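Local coordinates for protein chitin binding domain (PDB 3UAM) that probably binds chitin and, as a member of the AA10 family of lytic polysaccharide mono-oxygenases, may cleave such chains by oxidation, at residues G51-A56 against V70-P75; P64-D69 against T160-W165; L114-S119 against H192-V197; T126-Y131 against L154-N159. One frame throughout, in Å; residues are numbered along the deposited sequence.

Interaction 1. Residues G51-A56 against V70-P75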
loop_
_atom_site.group_PDB
_atom_site.type_symbol
_atom_site.label_atom_id
_atom_site.label_comp_id
_atom_site.label_asym_id
_atom_site.label_seq_id
_atom_site.Cartn_x
_atom_site.Cartn_y
_atom_site.Cartn_z
ATOM N N GLY A 51 -10.079 -4.364 1.732
ATOM C CA GLY A 51 -10.641 -3.454 2.720
ATOM C C GLY A 51 -9.601 -2.499 3.235
ATOM O O GLY A 51 -8.464 -2.898 3.489
ATOM N N LYS A 52 -9.991 -1.232 3.386
ATOM C CA LYS A 52 -9.105 -0.203 3.945
ATOM C C LYS A 52 -9.018 -0.252 5.482
ATOM O O LYS A 52 -9.723 -1.000 6.140
ATOM C CB LYS A 52 -9.553 1.212 3.464
ATOM C CG LYS A 52 -10.943 1.624 3.925
ATOM C CD LYS A 52 -11.398 2.907 3.241
ATOM C CE LYS A 52 -12.854 3.208 3.506
ATOM N NZ LYS A 52 -13.287 4.505 2.911
ATOM N N PHE A 53 -8.130 0.568 6.030
ATOM C CA PHE A 53 -7.912 0.731 7.480
ATOM C C PHE A 53 -7.063 -0.379 8.116
ATOM O O PHE A 53 -7.144 -0.623 9.329
ATOM C CB PHE A 53 -9.214 0.940 8.274
ATOM C CG PHE A 53 -10.109 2.028 7.765
ATOM C CD1 PHE A 53 -9.652 3.047 6.965
ATOM C CD2 PHE A 53 -11.441 2.041 8.136
ATOM C CE1 PHE A 53 -10.507 4.055 6.536
ATOM C CE2 PHE A 53 -12.295 3.041 7.722
ATOM C CZ PHE A 53 -11.825 4.048 6.901
ATOM N N PHE A 54 -6.215 -1.027 7.312
ATOM C CA PHE A 54 -5.051 -1.712 7.868
ATOM C C PHE A 54 -4.403 -0.809 8.936
ATOM O O PHE A 54 -4.230 0.384 8.692
ATOM C CB PHE A 54 -4.061 -2.022 6.743
ATOM C CG PHE A 54 -2.810 -2.686 7.204
ATOM C CD1 PHE A 54 -1.718 -1.938 7.593
ATOM C CD2 PHE A 54 -2.730 -4.058 7.234
ATOM C CE1 PHE A 54 -0.566 -2.569 8.023
ATOM C CE2 PHE A 54 -1.586 -4.687 7.654
ATOM C CZ PHE A 54 -0.505 -3.942 8.042
ATOM N N PRO A 55 -4.019 -1.364 10.102
ATOM C CA PRO A 55 -3.962 -2.776 10.463
ATOM C C PRO A 55 -5.206 -3.325 11.157
ATOM O O PRO A 55 -5.121 -4.356 11.823
ATOM C CB PRO A 55 -2.765 -2.814 11.420
ATOM C CG PRO A 55 -2.869 -1.529 12.165
ATOM C CD PRO A 55 -3.340 -0.532 11.120
ATOM N N ALA A 56 -6.367 -2.691 10.986
ATOM C CA ALA A 56 -7.589 -3.222 11.588
ATOM C C ALA A 56 -7.857 -4.615 10.987
ATOM O O ALA A 56 -7.345 -4.940 9.897
ATOM C CB ALA A 56 -8.770 -2.273 11.363
ATOM N N VAL A 70 -17.207 6.173 3.268
ATOM C CA VAL A 70 -17.798 4.846 3.252
ATOM C C VAL A 70 -16.984 3.972 4.181
ATOM O O VAL A 70 -15.743 4.034 4.186
ATOM C CB VAL A 70 -17.818 4.252 1.828
ATOM C CG1 VAL A 70 -18.141 2.758 1.867
ATOM C CG2 VAL A 70 -18.776 5.049 0.940
ATOM N N ALA A 71 -17.685 3.196 4.998
ATOM C CA ALA A 71 -17.045 2.295 5.981
ATOM C C ALA A 71 -16.194 1.210 5.305
ATOM O O ALA A 71 -16.457 0.823 4.155
ATOM C CB ALA A 71 -18.102 1.650 6.868
ATOM N N ASN A 72 -15.172 0.729 6.007
ATOM C CA ASN A 72 -14.253 -0.229 5.382
ATOM C C ASN A 72 -14.878 -1.590 5.177
ATOM O O ASN A 72 -15.768 -2.003 5.914
ATOM C CB ASN A 72 -12.921 -0.358 6.131
ATOM C CG ASN A 72 -13.033 -1.061 7.465
ATOM O OD1 ASN A 72 -14.073 -1.024 8.130
ATOM N ND2 ASN A 72 -11.929 -1.689 7.885
ATOM N N GLY A 73 -14.412 -2.269 4.144
ATOM C CA GLY A 73 -14.621 -3.719 4.035
ATOM C C GLY A 73 -13.576 -4.430 4.870
ATOM O O GLY A 73 -12.779 -3.789 5.568
ATOM N N MET A 74 -13.549 -5.753 4.795
ATOM C CA MET A 74 -12.582 -6.532 5.592
ATOM C C MET A 74 -11.163 -6.310 5.101
ATOM O O MET A 74 -10.872 -6.533 3.932
ATOM C CB MET A 74 -12.911 -8.018 5.539
ATOM C CG MET A 74 -12.034 -8.894 6.450
ATOM S SD MET A 74 -12.171 -8.526 8.223
ATOM C CE MET A 74 -13.695 -9.364 8.639
ATOM N N PRO A 75 -10.277 -5.796 5.967
ATOM C CA PRO A 75 -8.910 -5.620 5.477
ATOM C C PRO A 75 -8.209 -6.967 5.198
ATOM O O PRO A 75 -8.679 -8.005 5.642
ATOM C CB PRO A 75 -8.217 -4.851 6.619
ATOM C CG PRO A 75 -9.328 -4.205 7.375
ATOM C CD PRO A 75 -10.441 -5.220 7.316
#

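Interaction 2. Residues P64-D69 against T160-W165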
loop_
_atom_site.group_PDB
_atom_site.type_symbol
_atom_site.label_atom_id
_atom_site.label_comp_id
_atom_site.label_asym_id
_atom_site.label_seq_id
_atom_site.Cartn_x
_atom_site.Cartn_y
_atom_site.Cartn_z
ATOM N N PRO A 64 -11.554 7.418 10.771
ATOM C CA PRO A 64 -11.248 8.228 11.959
ATOM C C PRO A 64 -11.200 9.753 11.701
ATOM O O PRO A 64 -11.409 10.537 12.624
ATOM C CB PRO A 64 -9.845 7.737 12.352
ATOM C CG PRO A 64 -9.237 7.322 11.079
ATOM C CD PRO A 64 -10.370 6.660 10.318
ATOM N N ASP A 65 -10.927 10.174 10.467
ATOM C CA ASP A 65 -10.834 11.596 10.158
ATOM C C ASP A 65 -12.063 12.134 9.444
ATOM O O ASP A 65 -12.408 13.306 9.632
ATOM C CB ASP A 65 -9.609 11.857 9.297
ATOM C CG ASP A 65 -8.331 11.489 9.995
ATOM O OD1 ASP A 65 -8.043 12.144 11.031
ATOM O OD2 ASP A 65 -7.627 10.567 9.506
ATOM N N ALA A 66 -12.731 11.290 8.654
ATOM C CA ALA A 66 -13.825 11.724 7.791
ATOM C C ALA A 66 -15.110 10.912 8.041
ATOM O O ALA A 66 -15.280 9.834 7.472
ATOM C CB ALA A 66 -13.383 11.622 6.333
ATOM N N PRO A 67 -16.003 11.414 8.916
ATOM C CA PRO A 67 -17.112 10.580 9.324
ATOM C C PRO A 67 -18.074 10.165 8.202
ATOM O O PRO A 67 -18.712 9.131 8.332
ATOM C CB PRO A 67 -17.828 11.408 10.413
ATOM C CG PRO A 67 -17.236 12.778 10.358
ATOM C CD PRO A 67 -15.885 12.632 9.742
ATOM N N ASP A 68 -18.177 10.922 7.112
ATOM C CA ASP A 68 -19.119 10.546 6.054
ATOM C C ASP A 68 -18.523 9.548 5.030
ATOM O O ASP A 68 -19.244 9.044 4.161
ATOM C CB ASP A 68 -19.680 11.782 5.359
ATOM C CG ASP A 68 -20.719 12.528 6.214
ATOM O OD1 ASP A 68 -21.528 11.878 6.895
ATOM O OD2 ASP A 68 -20.723 13.770 6.207
ATOM N N ASP A 69 -17.226 9.246 5.143
ATOM C CA ASP A 69 -16.590 8.314 4.222
ATOM C C ASP A 69 -17.228 6.933 4.358
ATOM O O ASP A 69 -17.746 6.578 5.414
ATOM C CB ASP A 69 -15.073 8.230 4.430
ATOM C CG ASP A 69 -14.306 9.298 3.671
ATOM O OD1 ASP A 69 -14.930 10.282 3.189
ATOM O OD2 ASP A 69 -13.046 9.167 3.596
ATOM N N THR A 160 -8.174 16.467 3.396
ATOM C CA THR A 160 -9.111 16.949 4.405
ATOM C C THR A 160 -10.498 17.289 3.869
ATOM O O THR A 160 -11.415 17.524 4.652
ATOM C CB THR A 160 -8.567 18.208 5.097
ATOM O OG1 THR A 160 -8.411 19.254 4.118
ATOM C CG2 THR A 160 -7.191 17.907 5.801
ATOM N N TYR A 161 -10.689 17.290 2.554
ATOM C CA TYR A 161 -11.960 17.789 2.013
ATOM C C TYR A 161 -13.118 16.831 2.350
ATOM O O TYR A 161 -13.034 15.626 2.076
ATOM C CB TYR A 161 -11.898 18.017 0.514
ATOM C CG TYR A 161 -13.183 18.622 -0.004
ATOM C CD1 TYR A 161 -13.424 19.982 0.109
ATOM C CD2 TYR A 161 -14.172 17.821 -0.549
ATOM C CE1 TYR A 161 -14.617 20.533 -0.320
ATOM C CE2 TYR A 161 -15.365 18.349 -0.985
ATOM C CZ TYR A 161 -15.593 19.697 -0.867
ATOM O OH TYR A 161 -16.785 20.194 -1.310
ATOM N N GLN A 162 -14.179 17.368 2.942
ATOM C CA GLN A 162 -15.350 16.565 3.361
ATOM C C GLN A 162 -16.630 17.370 3.216
ATOM O O GLN A 162 -16.593 18.578 3.361
ATOM C CB GLN A 162 -15.214 16.145 4.826
ATOM C CG GLN A 162 -14.008 15.301 5.183
ATOM C CD GLN A 162 -13.836 15.101 6.690
ATOM O OE1 GLN A 162 -14.762 14.715 7.379
ATOM N NE2 GLN A 162 -12.624 15.344 7.188
ATOM N N PRO A 163 -17.780 16.705 2.955
ATOM C CA PRO A 163 -17.910 15.283 2.686
ATOM C C PRO A 163 -17.382 14.927 1.297
ATOM O O PRO A 163 -17.173 15.817 0.459
ATOM C CB PRO A 163 -19.415 15.049 2.745
ATOM C CG PRO A 163 -20.020 16.373 2.406
ATOM C CD PRO A 163 -19.092 17.378 2.997
ATOM N N TYR A 164 -17.198 13.638 1.031
ATOM C CA TYR A 164 -16.641 13.224 -0.269
ATOM C C TYR A 164 -17.577 13.536 -1.426
ATOM O O TYR A 164 -17.161 13.465 -2.575
ATOM C CB TYR A 164 -16.283 11.732 -0.278
ATOM C CG TYR A 164 -17.463 10.766 -0.224
ATOM C CD1 TYR A 164 -18.261 10.517 -1.337
ATOM C CD2 TYR A 164 -17.757 10.089 0.947
ATOM C CE1 TYR A 164 -19.334 9.612 -1.269
ATOM C CE2 TYR A 164 -18.809 9.209 1.029
ATOM C CZ TYR A 164 -19.590 8.961 -0.068
ATOM O OH TYR A 164 -20.606 8.047 0.074
ATOM N N TRP A 165 -18.845 13.848 -1.135
ATOM C CA TRP A 165 -19.793 14.274 -2.182
ATOM C C TRP A 165 -20.000 15.761 -2.281
ATOM O O TRP A 165 -20.909 16.224 -2.983
ATOM C CB TRP A 165 -21.141 13.622 -1.984
ATOM C CG TRP A 165 -21.834 14.012 -0.706
ATOM C CD1 TRP A 165 -22.596 15.158 -0.444
ATOM C CD2 TRP A 165 -21.894 13.231 0.520
ATOM N NE1 TRP A 165 -23.080 15.133 0.830
ATOM C CE2 TRP A 165 -22.695 14.009 1.462
ATOM C CE3 TRP A 165 -21.367 12.031 0.919
ATOM C CZ2 TRP A 165 -22.933 13.582 2.747
ATOM C CZ3 TRP A 165 -21.633 11.584 2.219
ATOM C CH2 TRP A 165 -22.408 12.346 3.110
HETATM O O HOH W 1 -16.813 13.330 6.267
HETATM O O HOH W 2 -21.130 7.327 2.709
HETATM O O HOH W 3 -16.472 12.387 3.575
#

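Interaction 3. Residues L114-S119 against H192-V197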
loop_
_atom_site.group_PDB
_atom_site.type_symbol
_atom_site.label_atom_id
_atom_site.label_comp_id
_atom_site.label_asym_id
_atom_site.label_seq_id
_atom_site.Cartn_x
_atom_site.Cartn_y
_atom_site.Cartn_z
ATOM N N LEU A 114 13.492 9.358 0.120
ATOM C CA LEU A 114 12.926 8.408 -0.813
ATOM C C LEU A 114 11.703 9.044 -1.420
ATOM O O LEU A 114 10.833 9.531 -0.705
ATOM C CB LEU A 114 12.541 7.118 -0.088
ATOM C CG LEU A 114 12.145 5.933 -0.973
ATOM C CD1 LEU A 114 13.341 5.461 -1.781
ATOM C CD2 LEU A 114 11.597 4.815 -0.110
ATOM N N GLN A 115 11.669 9.083 -2.741
ATOM C CA GLN A 115 10.524 9.602 -3.459
ATOM C C GLN A 115 9.660 8.423 -3.912
ATOM O O GLN A 115 10.146 7.485 -4.555
ATOM C CB GLN A 115 11.016 10.420 -4.651
ATOM C CG GLN A 115 9.991 11.357 -5.238
ATOM C CD GLN A 115 10.641 12.520 -5.969
ATOM O OE1 GLN A 115 11.064 12.349 -7.098
ATOM N NE2 GLN A 115 10.725 13.709 -5.319
ATOM N N ILE A 116 8.391 8.452 -3.553
ATOM C CA ILE A 116 7.431 7.437 -3.977
ATOM C C ILE A 116 6.537 8.022 -5.060
ATOM O O ILE A 116 6.023 9.156 -4.894
ATOM C CB ILE A 116 6.491 7.024 -2.832
ATOM C CG1 ILE A 116 7.273 6.650 -1.566
ATOM C CG2 ILE A 116 5.553 5.892 -3.278
ATOM C CD1 ILE A 116 8.199 5.476 -1.715
ATOM N N SER A 117 6.363 7.288 -6.165
ATOM C CA SER A 117 5.425 7.692 -7.195
ATOM C C SER A 117 4.325 6.649 -7.374
ATOM O O SER A 117 4.599 5.490 -7.673
ATOM C CB SER A 117 6.123 7.909 -8.539
ATOM O OG SER A 117 7.005 9.023 -8.519
ATOM N N TRP A 118 3.089 7.095 -7.230
ATOM C CA TRP A 118 1.885 6.341 -7.647
ATOM C C TRP A 118 1.430 6.725 -9.023
ATOM O O TRP A 118 1.458 7.902 -9.376
ATOM C CB TRP A 118 0.730 6.637 -6.728
ATOM C CG TRP A 118 0.864 6.072 -5.350
ATOM C CD1 TRP A 118 1.549 6.616 -4.263
ATOM C CD2 TRP A 118 0.254 4.847 -4.844
ATOM N NE1 TRP A 118 1.409 5.818 -3.167
ATOM C CE2 TRP A 118 0.657 4.734 -3.459
ATOM C CE3 TRP A 118 -0.552 3.855 -5.400
ATOM C CZ2 TRP A 118 0.253 3.669 -2.667
ATOM C CZ3 TRP A 118 -0.951 2.798 -4.592
ATOM C CH2 TRP A 118 -0.552 2.709 -3.261
ATOM N N SER A 119 0.999 5.738 -9.814
ATOM C CA SER A 119 0.294 5.995 -11.067
ATOM C C SER A 119 -1.040 5.266 -11.015
ATOM O O SER A 119 -1.236 4.376 -10.185
ATOM C CB SER A 119 1.096 5.548 -12.271
ATOM O OG SER A 119 0.561 6.112 -13.458
ATOM N N HIS A 192 13.701 -5.142 4.846
ATOM C CA HIS A 192 12.528 -4.516 5.404
ATOM C C HIS A 192 11.489 -4.282 4.345
ATOM O O HIS A 192 11.797 -4.236 3.129
ATOM C CB HIS A 192 12.911 -3.234 6.103
ATOM C CG HIS A 192 13.641 -3.485 7.376
ATOM N ND1 HIS A 192 13.001 -3.792 8.520
ATOM C CD2 HIS A 192 15.004 -3.586 7.639
ATOM C CE1 HIS A 192 13.920 -4.060 9.482
ATOM N NE2 HIS A 192 15.143 -3.924 8.941
ATOM N N VAL A 193 10.241 -4.214 4.789
ATOM C CA VAL A 193 9.140 -3.950 3.878
ATOM C C VAL A 193 8.515 -2.597 4.164
ATOM O O VAL A 193 8.230 -2.271 5.300
ATOM C CB VAL A 193 8.111 -5.085 3.919
ATOM C CG1 VAL A 193 6.833 -4.690 3.178
ATOM C CG2 VAL A 193 8.757 -6.350 3.362
ATOM N N LEU A 194 8.345 -1.800 3.107
ATOM C CA LEU A 194 7.582 -0.568 3.139
ATOM C C LEU A 194 6.255 -0.849 2.471
ATOM O O LEU A 194 6.208 -1.155 1.263
ATOM C CB LEU A 194 8.326 0.531 2.387
ATOM C CG LEU A 194 7.696 1.942 2.361
ATOM C CD1 LEU A 194 7.681 2.567 3.728
ATOM C CD2 LEU A 194 8.455 2.838 1.383
ATOM N N LEU A 195 5.182 -0.803 3.247
ATOM C CA LEU A 195 3.854 -1.037 2.726
ATOM C C LEU A 195 3.212 0.310 2.430
ATOM O O LEU A 195 2.990 1.124 3.335
ATOM C CB LEU A 195 3.011 -1.813 3.733
ATOM C CG LEU A 195 1.523 -1.964 3.394
ATOM C CD1 LEU A 195 1.387 -2.768 2.106
ATOM C CD2 LEU A 195 0.789 -2.603 4.569
ATOM N N ALA A 196 2.927 0.542 1.158
ATOM C CA ALA A 196 2.284 1.782 0.728
ATOM C C ALA A 196 0.817 1.468 0.470
ATOM O O ALA A 196 0.520 0.508 -0.285
ATOM C CB ALA A 196 2.969 2.308 -0.534
ATOM N N VAL A 197 -0.089 2.260 1.069
ATOM C CA VAL A 197 -1.529 2.003 1.016
ATOM C C VAL A 197 -2.311 3.255 0.612
ATOM O O VAL A 197 -2.161 4.313 1.229
ATOM C CB VAL A 197 -2.074 1.503 2.370
ATOM C CG1 VAL A 197 -3.546 1.072 2.255
ATOM C CG2 VAL A 197 -1.212 0.356 2.906
#

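Interaction 4. Residues T126-Y131 against L154-N159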
loop_
_atom_site.group_PDB
_atom_site.type_symbol
_atom_site.label_atom_id
_atom_site.label_comp_id
_atom_site.label_asym_id
_atom_site.label_seq_id
_atom_site.Cartn_x
_atom_site.Cartn_y
_atom_site.Cartn_z
ATOM N N THR A 126 -9.783 10.153 -3.016
ATOM C CA THR A 126 -8.801 9.630 -2.057
ATOM C C THR A 126 -8.896 10.285 -0.676
ATOM O O THR A 126 -8.864 11.500 -0.577
ATOM C CB THR A 126 -7.397 9.881 -2.578
ATOM O OG1 THR A 126 -7.248 9.256 -3.853
ATOM C CG2 THR A 126 -6.333 9.355 -1.592
ATOM N N ARG A 127 -8.975 9.485 0.384
ATOM C CA ARG A 127 -8.902 10.036 1.737
ATOM C C ARG A 127 -7.466 10.225 2.188
ATOM O O ARG A 127 -7.132 11.252 2.737
ATOM C CB ARG A 127 -9.669 9.180 2.753
ATOM C CG ARG A 127 -9.701 9.778 4.152
ATOM C CD ARG A 127 -10.162 11.233 4.161
ATOM N NE ARG A 127 -11.470 11.397 3.542
ATOM C CZ ARG A 127 -11.970 12.551 3.097
ATOM N NH1 ARG A 127 -11.257 13.662 3.151
ATOM N NH2 ARG A 127 -13.174 12.582 2.531
ATOM N N ARG A 128 -6.622 9.230 1.951
ATOM C CA ARG A 128 -5.229 9.287 2.383
ATOM C C ARG A 128 -4.330 8.277 1.649
ATOM O O ARG A 128 -4.805 7.358 0.977
ATOM C CB ARG A 128 -5.133 9.070 3.899
ATOM C CG ARG A 128 -5.478 7.655 4.345
ATOM C CD ARG A 128 -5.333 7.391 5.850
ATOM N NE ARG A 128 -6.218 8.227 6.667
ATOM C CZ ARG A 128 -7.542 8.089 6.727
ATOM N NH1 ARG A 128 -8.165 7.165 5.997
ATOM N NH2 ARG A 128 -8.255 8.890 7.507
ATOM N N TRP A 129 -3.022 8.500 1.785
ATOM C CA TRP A 129 -2.002 7.525 1.500
ATOM C C TRP A 129 -1.230 7.368 2.776
ATOM O O TRP A 129 -0.950 8.350 3.461
ATOM C CB TRP A 129 -1.032 8.038 0.456
ATOM C CG TRP A 129 -1.593 8.283 -0.902
ATOM C CD1 TRP A 129 -1.506 7.465 -2.025
ATOM C CD2 TRP A 129 -2.309 9.467 -1.346
ATOM N NE1 TRP A 129 -2.101 8.063 -3.111
ATOM C CE2 TRP A 129 -2.602 9.261 -2.772
ATOM C CE3 TRP A 129 -2.695 10.653 -0.741
ATOM C CZ2 TRP A 129 -3.275 10.208 -3.524
ATOM C CZ3 TRP A 129 -3.377 11.603 -1.510
ATOM C CH2 TRP A 129 -3.661 11.371 -2.879
ATOM N N THR A 130 -0.880 6.134 3.100
ATOM C CA THR A 130 -0.192 5.809 4.331
ATOM C C THR A 130 0.995 4.908 3.982
ATOM O O THR A 130 0.894 4.082 3.052
ATOM C CB THR A 130 -1.104 5.043 5.301
ATOM O OG1 THR A 130 -2.207 5.877 5.701
ATOM C CG2 THR A 130 -0.322 4.714 6.546
ATOM N N TYR A 131 2.105 5.101 4.691
ATOM C CA TYR A 131 3.302 4.303 4.505
ATOM C C TYR A 131 3.686 3.661 5.834
ATOM O O TYR A 131 3.915 4.340 6.804
ATOM C CB TYR A 131 4.430 5.149 3.941
ATOM C CG TYR A 131 4.054 5.757 2.608
ATOM C CD1 TYR A 131 4.279 5.055 1.431
ATOM C CD2 TYR A 131 3.445 7.004 2.526
ATOM C CE1 TYR A 131 3.930 5.581 0.207
ATOM C CE2 TYR A 131 3.103 7.540 1.296
ATOM C CZ TYR A 131 3.342 6.811 0.134
ATOM O OH TYR A 131 3.001 7.279 -1.120
ATOM N N LEU A 154 5.016 5.286 9.121
ATOM C CA LEU A 154 6.195 6.085 8.815
ATOM C C LEU A 154 5.757 7.463 8.311
ATOM O O LEU A 154 6.306 8.474 8.716
ATOM C CB LEU A 154 7.072 5.375 7.775
ATOM C CG LEU A 154 8.297 6.148 7.278
ATOM C CD1 LEU A 154 9.213 6.510 8.465
ATOM C CD2 LEU A 154 8.996 5.313 6.217
ATOM N N LYS A 155 4.729 7.495 7.469
ATOM C CA LYS A 155 4.225 8.752 6.929
ATOM C C LYS A 155 2.762 8.629 6.491
ATOM O O LYS A 155 2.331 7.583 6.003
ATOM C CB LYS A 155 5.097 9.203 5.759
ATOM C CG LYS A 155 4.725 10.570 5.200
ATOM C CD LYS A 155 5.524 11.658 5.856
ATOM C CE LYS A 155 5.163 13.000 5.271
ATOM N NZ LYS A 155 5.912 13.976 6.094
ATOM N N VAL A 156 2.000 9.697 6.704
ATOM C CA VAL A 156 0.606 9.735 6.284
ATOM C C VAL A 156 0.425 11.025 5.482
ATOM O O VAL A 156 0.929 12.072 5.893
ATOM C CB VAL A 156 -0.354 9.746 7.495
ATOM C CG1 VAL A 156 -1.801 9.773 7.033
ATOM C CG2 VAL A 156 -0.117 8.541 8.422
ATOM N N TYR A 157 -0.299 10.947 4.365
ATOM C CA TYR A 157 -0.769 12.137 3.653
ATOM C C TYR A 157 -2.291 12.108 3.640
ATOM O O TYR A 157 -2.902 11.267 2.963
ATOM C CB TYR A 157 -0.236 12.148 2.219
ATOM C CG TYR A 157 1.266 12.247 2.124
ATOM C CD1 TYR A 157 2.051 11.105 2.166
ATOM C CD2 TYR A 157 1.902 13.497 1.970
ATOM C CE1 TYR A 157 3.429 11.174 2.069
ATOM C CE2 TYR A 157 3.290 13.583 1.898
ATOM C CZ TYR A 157 4.041 12.405 1.936
ATOM O OH TYR A 157 5.401 12.443 1.839
ATOM N N LEU A 158 -2.901 13.007 4.402
ATOM C CA LEU A 158 -4.343 13.025 4.577
ATOM C C LEU A 158 -5.002 14.132 3.769
ATOM O O LEU A 158 -4.640 15.298 3.931
ATOM C CB LEU A 158 -4.664 13.248 6.048
ATOM C CG LEU A 158 -6.141 13.406 6.456
ATOM C CD1 LEU A 158 -6.959 12.156 6.141
ATOM C CD2 LEU A 158 -6.241 13.794 7.931
ATOM N N ASN A 159 -5.981 13.775 2.934
ATOM C CA ASN A 159 -6.837 14.775 2.270
ATOM C C ASN A 159 -7.914 15.177 3.259
ATOM O O ASN A 159 -8.501 14.329 3.893
ATOM C CB ASN A 159 -7.475 14.222 0.981
ATOM C CG ASN A 159 -6.498 14.163 -0.175
ATOM O OD1 ASN A 159 -5.511 14.896 -0.192
ATOM N ND2 ASN A 159 -6.775 13.294 -1.159
#

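Interaction 1. Residues G51-A56 against V70-P75
Two polar side chains reach across this contact: Asn72 to the Lys52 carbonyl, and Lys52 to the Val70 carbonyl. Asn72 ND2 gives a hydrogen to Lys52 O at 2.9 Å. The bond is fairly straight, 158° at the hydrogen, and the acceptor lies close to the amide plane. The amide is also held by Gln58 O at ND2 and by the backbone N of Leu61 at OD1, which fixes its rotation. Lys52 CG sits between the backbone N and the carbonyl carbon (chi1 63°). From there the chain runs extended, and NZ reaches Val70 O at 2.8 Å, in the carbonyl plane. NZ is gripped further by Val200 O and Thr203 O.

Both segments belong to the long loop between strand 49-51 and helix 98-101 of the LPMO domain. The bonds fold this loop back on itself, close to the end of strand 190-200.

Backbone contacts are weaker. Gly51 N makes a weak hydrogen bond to Met74 O, and Pro75 CA points a C-H at Gly51 O, 3.4 Å away. Gly51 CA makes a similar C-H contact with Gly73 O at 3.6 Å.

Van der Waals contacts complete the interface. Phe53 CD2 lies 3.5 Å from Asn72 CB, with ring and amide planes 27° apart. Lys52 CG covers one face of the same ring, toward its rim. Pro75 CG lies against the carbonyl oxygens of Ala56 and Lys52.

Interaction 2. Residues P64-D69 against T160-W165
A type I beta turn from Ala66 to Asp69 meets Gln162, Pro163, Tyr164 and Trp165 at the surface of the LPMO domain. The turn lies in the long loop after strand 49-51. Its partner is the loop between strand 155-158 and helix 169-173, where a cis peptide bond precedes Pro163.

The Gln162 chain runs extended beyond CG (chi2 171°), and its amide lies against Ala66. Ala66 CB is 3.5 Å from Gln162 CD. NE2 makes a weak hydrogen bond to Asp65 O, 135° at the hydrogen. OE1 takes a hydrogen from a water that in turn accepts from Asp68 N.

Tyr164 brings its ring edge to the turn, with CE2 3.2 Å from Asp68 O, near the ring plane. A second water joins Tyr164 OH to Asp68 O. Trp165 CE3 lies over the centre of the Tyr164 ring, 3.6 Å above its plane. Pro163 CB covers the centre of a face of the Trp165 ring. Trp165 CH2 lies 3.5 Å from Asp68 CG, and the two side chains cross at about a right angle.

A third water donates to Asp69 OD1 at 2.6 Å and accepts from Tyr164 N. Salt bridges join Asp69 OD2 to Arg127 and Asp65 OD2 to Arg128. The loops thus meet with one weak direct hydrogen bond and three water bridges, so hydration is an integral part of this joint.

Interaction 3. Residues L114-S119 against H192-V197
Leu114, Ile116 and Trp118 reach across the core to Leu194, Ala196 and Val197. This is sheet-on-sheet packing in a beta sandwich, as expected for the immunoglobulin-like fold of LPMOs. Strand 113-121 is the middle strand of the three-stranded sheet. Strand 190-200 belongs to the larger mixed sheet. The two segments cross at -41°, with their axes 10.2 Å apart at closest. No hydrogen bond joins them.

The tighter part is at Trp118. Its CZ2 lies 3.7 Å from Ala196 CB, and Val197 N approaches the ring edge near its plane. The indole NE1 is buried, and Tyr131 OH on strand 126-133 satisfies it.

On the outer side of strand 113-121, Gln115 is exposed and Ser117 and Ser119 are partly so. These three alternate with the inward residues and make no contact with 192-197.

The leucine end of the inner face is looser than the Trp118 end. The Ile116 side chain also touches Val24, Phe183 and Tyr131, which belong to three other strands. Leu114 and Leu194 meet tip to tip, with their CD2 atoms 4.0 Å apart. Ile116 comes at Leu194 in the same way, its CD1 4.1 Å from Leu194 CD2.

Interaction 4. Residues T126-Y131 against L154-N159
Strands 128-131 and 155-158 run antiparallel, their axes 4.8 Å apart, and Trp129 with Tyr157 forms a hydrogen-bonded pair. In that pair Tyr157 N donates to Trp129 O at 2.8 Å, nearly straight at 176°. At the far end Leu154 and Lys155 both face Tyr131, a classic beta bulge. Their N atoms share Tyr131 O in two weak bonds.

Trp129, Tyr131, Lys155 and Tyr157 point to one face. Tyr131 CE2 lies 3.7 Å from Tyr157 CE1, near the plane of the Tyr157 ring. Trp129 crosses Tyr157 at about a right angle, with CE3 4.1 Å from Tyr157 CB. This face looks into the LPMO sandwich. Tyr131 OH is hydrogen-bonded to His181 there, and Tyr157 stacks on His181.

Arg128, Thr130, Val156 and Leu158 occupy the other face. Leu158 CD1 lies 3.8 Å from Arg128 NH2, and the two side chains run side by side. The Arg128 guanidinium forms salt bridges with Asp63, Asp65 and Asp199.

Asn159 closes the other end. Its ND2 gives a hydrogen to Thr126 O at 2.8 Å from above the carbonyl plane. Arg127 bends at chi2 and chi3 (51° and 56°), and its NH1 reaches Asn159 O at 2.9 Å. Asp69 holds Arg127 NE.

Interaction 3 is the buried core contact: two sheets meet mainly through apolar side chains, with no hydrogen bond between the segments. Interaction 4 is pairing within one sheet, built on backbone hydrogen bonds, and is partly buried. The two share a sheet, since strands 190-200 and 126-133 are neighbours, and Val197 N probably bonds Thr130 O between them. Interactions 1 and 2 lie farther out and join loops. The first relies on direct polar bonds, the second on water bridges and side-chain packing. Interaction 2 is tied to interaction 4 by the salt bridges Asp65-Arg128 and Asp69-Arg127. Interaction 1 touches all three others, by packing: Val70 on Tyr164, Phe54 on Leu195 and Phe53 on Arg128. Interactions 2 and 3 do not touch.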